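Side-chain contacts in Iron(III) ABC transporter, periplasmic iron-compound-binding protein (Vibrio cholerae, PDB 3TEF), which binds catecholate siderophores in the periplasm and probably delivers the iron they carry, as the complex, to an inner-membrane ABC transporter: residues 117-120 with 121-124; 148-151 with 152-156; 219-222 with 223-227. One frame throughout, in Å; residues are numbered along the deposited sequence.

How the interactions relate
Followed from the N terminus, the three contacts come in series, none crossing or enclosing another, and each lies within one continuous stretch, so that it closes a single turn rather than a long loop. Interaction 1 is a buried stretch of helix 113-128. The next helix, 131-154, packs against it and ends in interaction 2, with the two contact centres about 26 Å apart. Interaction 3 comes much later, where strand 215-220 of the mixed sheet runs into the short helix 222-225; it lies about 28 Å from interaction 1 between centres, across the middle of the chain. Helix 267-279 touches both helical contacts, 1 and 2.

Interaction 1 of 3, residues 117-120 with 121-124; sequences TQQQ and WRNL
T117 lays its methyl CG2 over one face of the W121 indole, 3.2 Å above the ring plane and displaced toward the rim, with CG2 to NE1 at 3.4 Å. OG1 stands anti to the carbonyl carbon (chi1 -67°), which turns it back to its partners Y113 O and S265 OG and leaves the methyl for the ring; threonine thus serves a polar and an apolar neighbour at once. The indole N-H is used by S265 O.

Two side-chain hydrogen bonds follow, each spanning one turn of helix. R122 NH1 donates to Q118 OE1 at 3.2 Å, the oxygen lying 21° out of the guanidinium plane, and water 1 bridges Q118 OE1 and R122 NH2. Glutamine suits position 118, accepting through OE1 while NE2 bonds weakly to W114 O. One residue along, Q119 bends at chi2 (53°) and sends NE2 to N123 OD1, 3.0 Å away. That oxygen lies in the Q119 amide plane, yet the donor sits well above the N123 carbonyl plane. Water 2 joins Q119 OE1 to R122 NH1, linking the two pairs.

Regular i to i+4 backbone bonds, from W121 N to T117 O through L124 N to Q120 O, accompany these.

R122 NE also forms a salt bridge with E135. Q118, W121 and R122 meet I138 of helix 131-154, T117 and W121 meet helix 267-279, and L124 packs on helix 27-35.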
ATOM      1  N   THR A 117      -0.815  -8.280   5.273  1.00 20.15           N
ATOM      2  CA  THR A 117      -0.060  -7.195   5.889  1.00 21.75           C
ATOM      3  C   THR A 117       0.397  -7.562   7.312  1.00 22.56           C
ATOM      4  O   THR A 117       1.530  -7.291   7.698  1.00 20.68           O
ATOM      5  CB  THR A 117      -0.878  -5.891   5.874  1.00 21.33           C
ATOM      6  OG1 THR A 117      -1.042  -5.454   4.518  1.00 20.32           O
ATOM      7  CG2 THR A 117      -0.180  -4.789   6.692  1.00 19.74           C
ATOM      8  N   GLN A 118      -0.481  -8.198   8.081  1.00 22.28           N
ATOM      9  CA  GLN A 118      -0.097  -8.735   9.390  1.00 24.42           C
ATOM     10  C   GLN A 118       1.142  -9.600   9.327  1.00 22.14           C
ATOM     11  O   GLN A 118       2.030  -9.494  10.174  1.00 23.54           O
ATOM     12  CB  GLN A 118      -1.218  -9.599   9.966  1.00 23.72           C
ATOM     13  CG  GLN A 118      -2.395  -8.813  10.462  1.00 26.18           C
ATOM     14  CD  GLN A 118      -3.500  -9.747  10.921  1.00 30.49           C
ATOM     15  OE1 GLN A 118      -3.289 -10.593  11.792  1.00 33.41           O
ATOM     16  NE2 GLN A 118      -4.669  -9.628  10.304  1.00 30.10           N
ATOM     17  N   GLN A 119       1.190 -10.498   8.343  1.00 19.64           N
ATOM     18  CA  GLN A 119       2.358 -11.342   8.188  1.00 23.70           C
ATOM     19  C   GLN A 119       3.593 -10.527   7.836  1.00 22.12           C
ATOM     20  O   GLN A 119       4.685 -10.864   8.276  1.00 22.12           O
ATOM     21  CB  GLN A 119       2.131 -12.447   7.147  1.00 24.86           C
ATOM     22  CG  GLN A 119       3.227 -13.497   7.149  1.00 29.13           C
ATOM     23  CD  GLN A 119       3.455 -14.086   8.531  1.00 31.60           C
ATOM     24  OE1 GLN A 119       2.516 -14.561   9.175  1.00 36.88           O
ATOM     25  NE2 GLN A 119       4.693 -14.032   9.007  1.00 25.29           N
ATOM     26  N   GLN A 120       3.430  -9.456   7.049  1.00 21.95           N
ATOM     27  CA  GLN A 120       4.589  -8.644   6.693  1.00 22.73           C
ATOM     28  C   GLN A 120       5.151  -7.983   7.951  1.00 20.57           C
ATOM     29  O   GLN A 120       6.378  -7.922   8.131  1.00 21.64           O
ATOM     30  CB  GLN A 120       4.261  -7.560   5.642  1.00 18.85           C
ATOM     31  CG  GLN A 120       3.527  -8.046   4.392  1.00 19.69           C
ATOM     32  CD  GLN A 120       4.162  -9.296   3.775  1.00 22.38           C
ATOM     33  OE1 GLN A 120       3.594 -10.391   3.833  1.00 26.53           O
ATOM     34  NE2 GLN A 120       5.326  -9.131   3.179  1.00 16.57           N
ATOM     35  N   TRP A 121       4.270  -7.465   8.810  1.00 18.28           N
ATOM     36  CA  TRP A 121       4.751  -6.865  10.052  1.00 21.72           C
ATOM     37  C   TRP A 121       5.360  -7.935  10.961  1.00 20.70           C
ATOM     38  O   TRP A 121       6.399  -7.715  11.578  1.00 20.99           O
ATOM     39  CB  TRP A 121       3.644  -6.098  10.790  1.00 21.89           C
ATOM     40  CG  TRP A 121       3.000  -4.975  10.012  1.00 22.44           C
ATOM     41  CD1 TRP A 121       3.343  -4.517   8.761  1.00 20.73           C
ATOM     42  CD2 TRP A 121       1.890  -4.181  10.440  1.00 23.03           C
ATOM     43  NE1 TRP A 121       2.506  -3.486   8.396  1.00 19.88           N
ATOM     44  CE2 TRP A 121       1.599  -3.264   9.409  1.00 21.54           C
ATOM     45  CE3 TRP A 121       1.104  -4.162  11.603  1.00 21.30           C
ATOM     46  CZ2 TRP A 121       0.561  -2.335   9.503  1.00 22.94           C
ATOM     47  CZ3 TRP A 121       0.066  -3.239  11.698  1.00 21.33           C
ATOM     48  CH2 TRP A 121      -0.197  -2.343  10.656  1.00 22.16           C
ATOM     49  N   ARG A 122       4.729  -9.104  11.026  1.00 22.61           N
ATOM     50  CA  ARG A 122       5.290 -10.195  11.821  1.00 25.55           C
ATOM     51  C   ARG A 122       6.666 -10.609  11.313  1.00 24.87           C
ATOM     52  O   ARG A 122       7.554 -10.926  12.108  1.00 23.06           O
ATOM     53  CB  ARG A 122       4.326 -11.384  11.913  1.00 24.72           C
ATOM     54  CG  ARG A 122       3.191 -11.131  12.912  1.00 24.20           C
ATOM     55  CD  ARG A 122       2.218 -12.310  13.053  1.00 24.22           C
ATOM     56  NE  ARG A 122       1.227 -11.976  14.073  1.00 28.13           N
ATOM     57  CZ  ARG A 122      -0.074 -11.826  13.846  1.00 29.90           C
ATOM     58  NH1 ARG A 122      -0.564 -12.003  12.629  1.00 29.94           N
ATOM     59  NH2 ARG A 122      -0.884 -11.498  14.846  1.00 29.19           N
ATOM     60  N   ASN A 123       6.857 -10.572   9.995  1.00 21.87           N
ATOM     61  CA  ASN A 123       8.172 -10.844   9.421  1.00 20.94           C
ATOM     62  C   ASN A 123       9.233  -9.866   9.925  1.00 24.35           C
ATOM     63  O   ASN A 123      10.336 -10.275  10.298  1.00 25.09           O
ATOM     64  CB  ASN A 123       8.124 -10.824   7.889  1.00 22.24           C
ATOM     65  CG  ASN A 123       7.505 -12.080   7.309  1.00 25.64           C
ATOM     66  OD1 ASN A 123       7.302 -13.066   8.012  1.00 26.33           O
ATOM     67  ND2 ASN A 123       7.209 -12.050   6.014  1.00 26.42           N
ATOM     68  N   LEU A 124       8.905  -8.576   9.917  1.00 21.69           N
ATOM     69  CA  LEU A 124       9.768  -7.568  10.521  1.00 21.09           C
ATOM     70  C   LEU A 124      10.022  -7.866  12.003  1.00 22.70           C
ATOM     71  O   LEU A 124      11.156  -7.778  12.479  1.00 23.18           O
ATOM     72  CB  LEU A 124       9.166  -6.165  10.367  1.00 20.74           C
ATOM     73  CG  LEU A 124       8.983  -5.668   8.937  1.00 24.55           C
ATOM     74  CD1 LEU A 124       8.569  -4.191   8.971  1.00 25.62           C
ATOM     75  CD2 LEU A 124      10.289  -5.833   8.180  1.00 24.11           C
TER
HETATM   76  O   HOH W   1      -3.857 -11.458  14.505  1.00 41.62           O
HETATM   77  O   HOH W   2       0.205 -13.431  10.264  1.00 31.47           O

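Interaction 2 of 3, residues 148-151 with 152-156; sequences IMQY and NQQHK
Y151 offers a face of its phenol ring to H155, whose imidazole comes edge-on with CD2 over the ring centre. The rings make an edge-to-face pair with centroids 4.2 Å apart and planes inclined at 55°. CG of Y151 is anti to the backbone N (chi1 -173°), which stands the ring out from the helix on the flank where H155 meets it. At the rim of the same ring, close to its plane, N152 OD1 approaches CD2 of Y151 at 3.5 Å, with the amide nearly perpendicular to the ring.

N152 ND2 is buried and donates to F185 O. CG2 of I148 lies 3.6 Å from ND2 of N152, the two side chains running alongside one another. Asparagine suits this place because one small amide reaches a loop carbonyl and an aromatic edge together. These residues end helix 131-154, which corresponds to the long helix spanning the two lobes in this family of periplasmic binding proteins.

On another side of the helix the extended chain of Q153 crosses M149, its NE2 3.6 Å from M149 CG: a flexible thioether chain packing on an amide. N152 N, Q153 N and Q154 N bond to the carbonyls of I148, M149 and Q150. H155, the first residue to leave helical angles, binds Y151 O only weakly; the place of that oxygen, and the imidazole's close approach to it, are doubtful.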
ATOM      1  N   ILE A 148     -14.980  -1.585  11.454  1.00 33.60           N
ATOM      2  CA  ILE A 148     -15.430  -1.082  10.160  1.00 34.96           C
ATOM      3  C   ILE A 148     -16.182  -2.146   9.377  1.00 33.01           C
ATOM      4  O   ILE A 148     -17.237  -1.879   8.798  1.00 40.10           O
ATOM      5  CB  ILE A 148     -14.243  -0.613   9.295  1.00 35.08           C
ATOM      6  CG1 ILE A 148     -13.567   0.597   9.937  1.00 33.90           C
ATOM      7  CG2 ILE A 148     -14.715  -0.315   7.880  1.00 32.59           C
ATOM      8  CD1 ILE A 148     -12.167   0.864   9.415  1.00 35.57           C
ATOM      9  N   MET A 149     -15.631  -3.354   9.353  1.00 32.82           N
ATOM     10  CA  MET A 149     -16.242  -4.439   8.609  1.00 34.69           C
ATOM     11  C   MET A 149     -17.636  -4.738   9.131  1.00 42.78           C
ATOM     12  O   MET A 149     -18.559  -5.005   8.355  1.00 43.00           O
ATOM     13  CB  MET A 149     -15.389  -5.695   8.706  1.00 35.49           C
ATOM     14  CG  MET A 149     -16.148  -6.958   8.397  1.00 44.03           C
ATOM     15  SD  MET A 149     -15.027  -8.323   8.129  1.00 58.00           S
ATOM     16  CE  MET A 149     -14.472  -7.946   6.466  1.00 41.23           C
ATOM     17  N   GLN A 150     -17.782  -4.710  10.453  1.00 39.46           N
ATOM     18  CA  GLN A 150     -19.081  -4.950  11.070  1.00 44.61           C
ATOM     19  C   GLN A 150     -20.077  -3.918  10.586  1.00 45.83           C
ATOM     20  O   GLN A 150     -21.176  -4.255  10.148  1.00 49.83           O
ATOM     21  CB  GLN A 150     -18.976  -4.886  12.589  1.00 38.15           C
ATOM     22  CG  GLN A 150     -18.270  -6.070  13.196  1.00 43.00           C
ATOM     23  CD  GLN A 150     -18.400  -6.090  14.699  1.00 48.79           C
ATOM     24  OE1 GLN A 150     -19.503  -5.961  15.239  1.00 45.14           O
ATOM     25  NE2 GLN A 150     -17.273  -6.228  15.388  1.00 47.64           N
ATOM     26  N   TYR A 151     -19.676  -2.656  10.665  1.00 44.54           N
ATOM     27  CA  TYR A 151     -20.513  -1.551  10.231  1.00 46.30           C
ATOM     28  C   TYR A 151     -21.062  -1.789   8.826  1.00 51.88           C
ATOM     29  O   TYR A 151     -22.272  -1.745   8.607  1.00 54.14           O
ATOM     30  CB  TYR A 151     -19.710  -0.256  10.269  1.00 46.31           C
ATOM     31  CG  TYR A 151     -20.524   0.985  10.006  1.00 55.73           C
ATOM     32  CD1 TYR A 151     -21.003   1.755  11.056  1.00 56.39           C
ATOM     33  CD2 TYR A 151     -20.811   1.389   8.709  1.00 54.70           C
ATOM     34  CE1 TYR A 151     -21.748   2.894  10.824  1.00 60.00           C
ATOM     35  CE2 TYR A 151     -21.553   2.526   8.465  1.00 57.76           C
ATOM     36  CZ  TYR A 151     -22.019   3.275   9.526  1.00 60.82           C
ATOM     37  OH  TYR A 151     -22.763   4.410   9.289  1.00 64.05           O
ATOM     38  N   ASN A 152     -20.168  -2.051   7.878  1.00 44.52           N
ATOM     39  CA  ASN A 152     -20.562  -2.222   6.479  1.00 48.43           C
ATOM     40  C   ASN A 152     -21.375  -3.480   6.194  1.00 51.41           C
ATOM     41  O   ASN A 152     -22.139  -3.524   5.233  1.00 54.40           O
ATOM     42  CB  ASN A 152     -19.335  -2.167   5.569  1.00 41.80           C
ATOM     43  CG  ASN A 152     -18.691  -0.803   5.563  1.00 39.43           C
ATOM     44  OD1 ASN A 152     -19.372   0.216   5.686  1.00 45.94           O
ATOM     45  ND2 ASN A 152     -17.373  -0.769   5.427  1.00 38.70           N
ATOM     46  N   GLN A 153     -21.203  -4.506   7.017  1.00 48.64           N
ATOM     47  CA  GLN A 153     -22.022  -5.702   6.900  1.00 54.71           C
ATOM     48  C   GLN A 153     -23.403  -5.477   7.510  1.00 56.93           C
ATOM     49  O   GLN A 153     -24.386  -6.093   7.093  1.00 63.78           O
ATOM     50  CB  GLN A 153     -21.339  -6.882   7.580  1.00 51.98           C
ATOM     51  CG  GLN A 153     -20.053  -7.298   6.908  1.00 51.56           C
ATOM     52  CD  GLN A 153     -19.396  -8.471   7.597  1.00 56.72           C
ATOM     53  OE1 GLN A 153     -19.685  -8.764   8.759  1.00 60.88           O
ATOM     54  NE2 GLN A 153     -18.510  -9.156   6.883  1.00 58.42           N
ATOM     55  N   GLN A 154     -23.462  -4.593   8.502  1.00 56.70           N
ATOM     56  CA  GLN A 154     -24.703  -4.291   9.210  1.00 58.19           C
ATOM     57  C   GLN A 154     -25.490  -3.206   8.484  1.00 61.33           C
ATOM     58  O   GLN A 154     -26.672  -2.988   8.752  1.00 64.29           O
ATOM     59  CB  GLN A 154     -24.404  -3.863  10.649  1.00 57.14           C
ATOM     60  CG  GLN A 154     -23.789  -4.968  11.506  1.00 57.57           C
ATOM     61  CD  GLN A 154     -23.503  -4.526  12.934  1.00 61.81           C
ATOM     62  OE1 GLN A 154     -23.496  -3.330  13.242  1.00 63.04           O
ATOM     63  NE2 GLN A 154     -23.266  -5.495  13.814  1.00 63.57           N
ATOM     64  N   HIS A 155     -24.816  -2.520   7.571  1.00 58.83           N
ATOM     65  CA  HIS A 155     -25.471  -1.595   6.666  1.00 58.95           C
ATOM     66  C   HIS A 155     -25.079  -2.047   5.268  1.00 59.20           C
ATOM     67  O   HIS A 155     -24.657  -1.240   4.440  1.00 65.12           O
ATOM     68  CB  HIS A 155     -24.989  -0.164   6.916  1.00 60.70           C
ATOM     69  CG  HIS A 155     -25.035   0.254   8.357  1.00 60.17           C
ATOM     70  ND1 HIS A 155     -26.214   0.527   9.016  1.00 65.66           N
ATOM     71  CD2 HIS A 155     -24.043   0.456   9.257  1.00 60.83           C
ATOM     72  CE1 HIS A 155     -25.946   0.875  10.265  1.00 65.88           C
ATOM     73  NE2 HIS A 155     -24.639   0.838  10.437  1.00 64.15           N
ATOM     74  N   LYS A 156     -25.210  -3.348   5.021  1.00 57.69           N
ATOM     75  CA  LYS A 156     -24.599  -3.977   3.853  1.00 58.75           C
ATOM     76  C   LYS A 156     -24.765  -3.165   2.577  1.00 61.97           C
ATOM     77  O   LYS A 156     -25.862  -3.070   2.029  1.00 66.90           O
ATOM     78  CB  LYS A 156     -25.117  -5.399   3.642  1.00 58.32           C
ATOM     79  CG  LYS A 156     -24.074  -6.351   3.052  1.00 60.21           C
ATOM     80  CD  LYS A 156     -23.327  -5.738   1.859  1.00 60.09           C
ATOM     81  CE  LYS A 156     -21.941  -5.200   2.249  1.00 50.09           C
ATOM     82  NZ  LYS A 156     -20.929  -6.300   2.360  1.00 49.79           N
TER

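Interaction 3 of 3, residues 219-222 with 223-227; sequences VDRD and KVVTK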
ATOM      1  N   VAL A 219      -9.177   7.121  -6.081  1.00 22.60           N
ATOM      2  CA  VAL A 219      -7.728   7.214  -5.910  1.00 18.86           C
ATOM      3  C   VAL A 219      -7.144   8.106  -7.008  1.00 23.49           C
ATOM      4  O   VAL A 219      -7.181   7.759  -8.191  1.00 24.02           O
ATOM      5  CB  VAL A 219      -7.066   5.799  -5.983  1.00 24.39           C
ATOM      6  CG1 VAL A 219      -5.543   5.895  -5.830  1.00 26.38           C
ATOM      7  CG2 VAL A 219      -7.660   4.857  -4.918  1.00 23.38           C
ATOM      8  N   ASP A 220      -6.621   9.263  -6.609  1.00 25.76           N
ATOM      9  CA  ASP A 220      -6.065  10.234  -7.551  1.00 29.30           C
ATOM     10  C   ASP A 220      -4.587   9.949  -7.751  1.00 27.23           C
ATOM     11  O   ASP A 220      -3.739  10.498  -7.056  1.00 31.68           O
ATOM     12  CB  ASP A 220      -6.262  11.652  -7.014  1.00 30.30           C
ATOM     13  CG  ASP A 220      -5.784  12.726  -7.985  1.00 37.70           C
ATOM     14  OD1 ASP A 220      -5.431  12.389  -9.137  1.00 36.49           O
ATOM     15  OD2 ASP A 220      -5.782  13.914  -7.596  1.00 43.29           O
ATOM     16  N   ARG A 221      -4.276   9.072  -8.694  1.00 29.50           N
ATOM     17  CA  ARG A 221      -2.899   8.645  -8.861  1.00 29.48           C
ATOM     18  C   ARG A 221      -1.978   9.819  -9.191  1.00 33.87           C
ATOM     19  O   ARG A 221      -0.813   9.834  -8.800  1.00 34.22           O
ATOM     20  CB  ARG A 221      -2.798   7.570  -9.936  1.00 31.42           C
ATOM     21  CG  ARG A 221      -1.388   7.094 -10.172  1.00 31.68           C
ATOM     22  CD  ARG A 221      -1.390   5.873 -11.071  1.00 32.21           C
ATOM     23  NE  ARG A 221      -0.032   5.412 -11.319  1.00 40.59           N
ATOM     24  CZ  ARG A 221       0.755   5.910 -12.264  1.00 46.60           C
ATOM     25  NH1 ARG A 221       0.305   6.881 -13.053  1.00 48.76           N
ATOM     26  NH2 ARG A 221       1.987   5.439 -12.427  1.00 47.04           N
ATOM     27  N   ASP A 222      -2.510  10.811  -9.894  1.00 30.79           N
ATOM     28  CA  ASP A 222      -1.682  11.928 -10.325  1.00 37.34           C
ATOM     29  C   ASP A 222      -1.131  12.728  -9.146  1.00 38.86           C
ATOM     30  O   ASP A 222      -0.075  13.348  -9.258  1.00 41.56           O
ATOM     31  CB  ASP A 222      -2.443  12.821 -11.304  1.00 38.55           C
ATOM     32  CG  ASP A 222      -2.713  12.126 -12.625  1.00 37.73           C
ATOM     33  OD1 ASP A 222      -1.936  11.215 -12.983  1.00 43.88           O
ATOM     34  OD2 ASP A 222      -3.702  12.482 -13.298  1.00 42.08           O
ATOM     35  N   LYS A 223      -1.823  12.690  -8.010  1.00 36.19           N
ATOM     36  CA  LYS A 223      -1.374  13.426  -6.826  1.00 40.28           C
ATOM     37  C   LYS A 223       0.090  13.149  -6.476  1.00 42.33           C
ATOM     38  O   LYS A 223       0.820  14.056  -6.078  1.00 45.75           O
ATOM     39  CB  LYS A 223      -2.264  13.130  -5.610  1.00 42.31           C
ATOM     40  CG  LYS A 223      -3.535  13.990  -5.491  1.00 45.41           C
ATOM     41  CD  LYS A 223      -4.303  13.658  -4.199  1.00 47.91           C
ATOM     42  CE  LYS A 223      -5.819  13.873  -4.336  1.00 46.07           C
ATOM     43  NZ  LYS A 223      -6.625  12.896  -3.509  1.00 41.03           N
ATOM     44  N   VAL A 224       0.520  11.900  -6.625  1.00 41.99           N
ATOM     45  CA  VAL A 224       1.874  11.512  -6.240  1.00 45.42           C
ATOM     46  C   VAL A 224       2.825  11.371  -7.425  1.00 48.11           C
ATOM     47  O   VAL A 224       4.017  11.125  -7.236  1.00 47.41           O
ATOM     48  CB  VAL A 224       1.892  10.183  -5.446  1.00 41.17           C
ATOM     49  CG1 VAL A 224       1.167  10.345  -4.109  1.00 39.71           C
ATOM     50  CG2 VAL A 224       1.278   9.063  -6.270  1.00 40.38           C
ATOM     51  N   VAL A 225       2.301  11.518  -8.640  1.00 53.38           N
ATOM     52  CA  VAL A 225       3.118  11.373  -9.847  1.00 51.94           C
ATOM     53  C   VAL A 225       3.332  12.699 -10.595  1.00 59.26           C
ATOM     54  O   VAL A 225       4.424  12.958 -11.113  1.00 60.83           O
ATOM     55  CB  VAL A 225       2.528  10.320 -10.809  1.00 55.30           C
ATOM     56  CG1 VAL A 225       3.408  10.177 -12.048  1.00 58.14           C
ATOM     57  CG2 VAL A 225       2.372   8.976 -10.099  1.00 52.47           C
ATOM     58  N   THR A 226       2.295  13.531 -10.655  1.00 58.47           N
ATOM     59  CA  THR A 226       2.411  14.848 -11.288  1.00 64.12           C
ATOM     60  C   THR A 226       3.189  15.816 -10.398  1.00 66.14           C
ATOM     61  O   THR A 226       3.162  15.706  -9.169  1.00 63.98           O
ATOM     62  CB  THR A 226       1.027  15.472 -11.623  1.00 63.22           C
ATOM     63  OG1 THR A 226       1.212  16.712 -12.320  1.00 71.91           O
ATOM     64  CG2 THR A 226       0.240  15.750 -10.360  1.00 55.79           C
ATOM     65  N   LYS A 227       3.881  16.764 -11.028  1.00 67.84           N
ATOM     66  CA  LYS A 227       4.651  17.766 -10.299  1.00 70.98           C
ATOM     67  C   LYS A 227       3.722  18.676  -9.492  1.00 71.24           C
ATOM     68  O   LYS A 227       4.099  19.184  -8.434  1.00 75.00           O
ATOM     69  CB  LYS A 227       5.514  18.589 -11.263  1.00 71.96           C
ATOM     70  CG  LYS A 227       6.793  19.132 -10.640  1.00 72.94           C
ATOM     71  CD  LYS A 227       6.827  20.651 -10.657  1.00 75.09           C
ATOM     72  CE  LYS A 227       8.019  21.184  -9.871  1.00 76.61           C
ATOM     73  NZ  LYS A 227       7.969  20.776  -8.439  1.00 72.61           N
TER
HETATM   74  O   HOH W   3      -7.530  10.066  -3.908  1.00 26.00           O
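D220 and K223 are brought together by an aspartate whose CG is anti to the backbone N (chi1 -176°) and a lysine bent only near its end, so that the carboxylate lies across the lysine chain at about a right angle. D220 OD2 lies 3.1 Å from K223 CG and also touches CE. K223 NZ passes on toward the D220 backbone and stops 4.3 Å from D220 OD2, beyond a salt bridge. Water 3 lies between K223 NZ and D220 N, 3.0 Å from each, accepting from both. A long lysine suits the place, since its methylenes pass the carboxylate before the ammonium reaches the water.

R221 is extended all the way from CG to NE, and CG2 of V225 sits over the centre of its guanidinium face, 4.0 Å above the plane, a loose apolar cover. Arginine's length lets two of its nitrogens be used outward: NE to Y261 OH and NH1 to S165 OG. D222 turns its carboxylate to the loop after strand 158-165, where OD2 accepts from G166 N.

The chain leaves strand 215-220 in a tight turn, with K223 N donating to D220 O at 3.1 Å and V224 N to R221 O at 3.3 Å. Both join residues three apart (i to i+3) and approach from well above the carbonyl planes, as in a short, weakly bonded helix.

The carboxylate and ammonium are thus not directly paired. Their separation probably gives a modest mutual electrostatic stabilisation, while water 3 ties K223 NZ to the backbone N of D220.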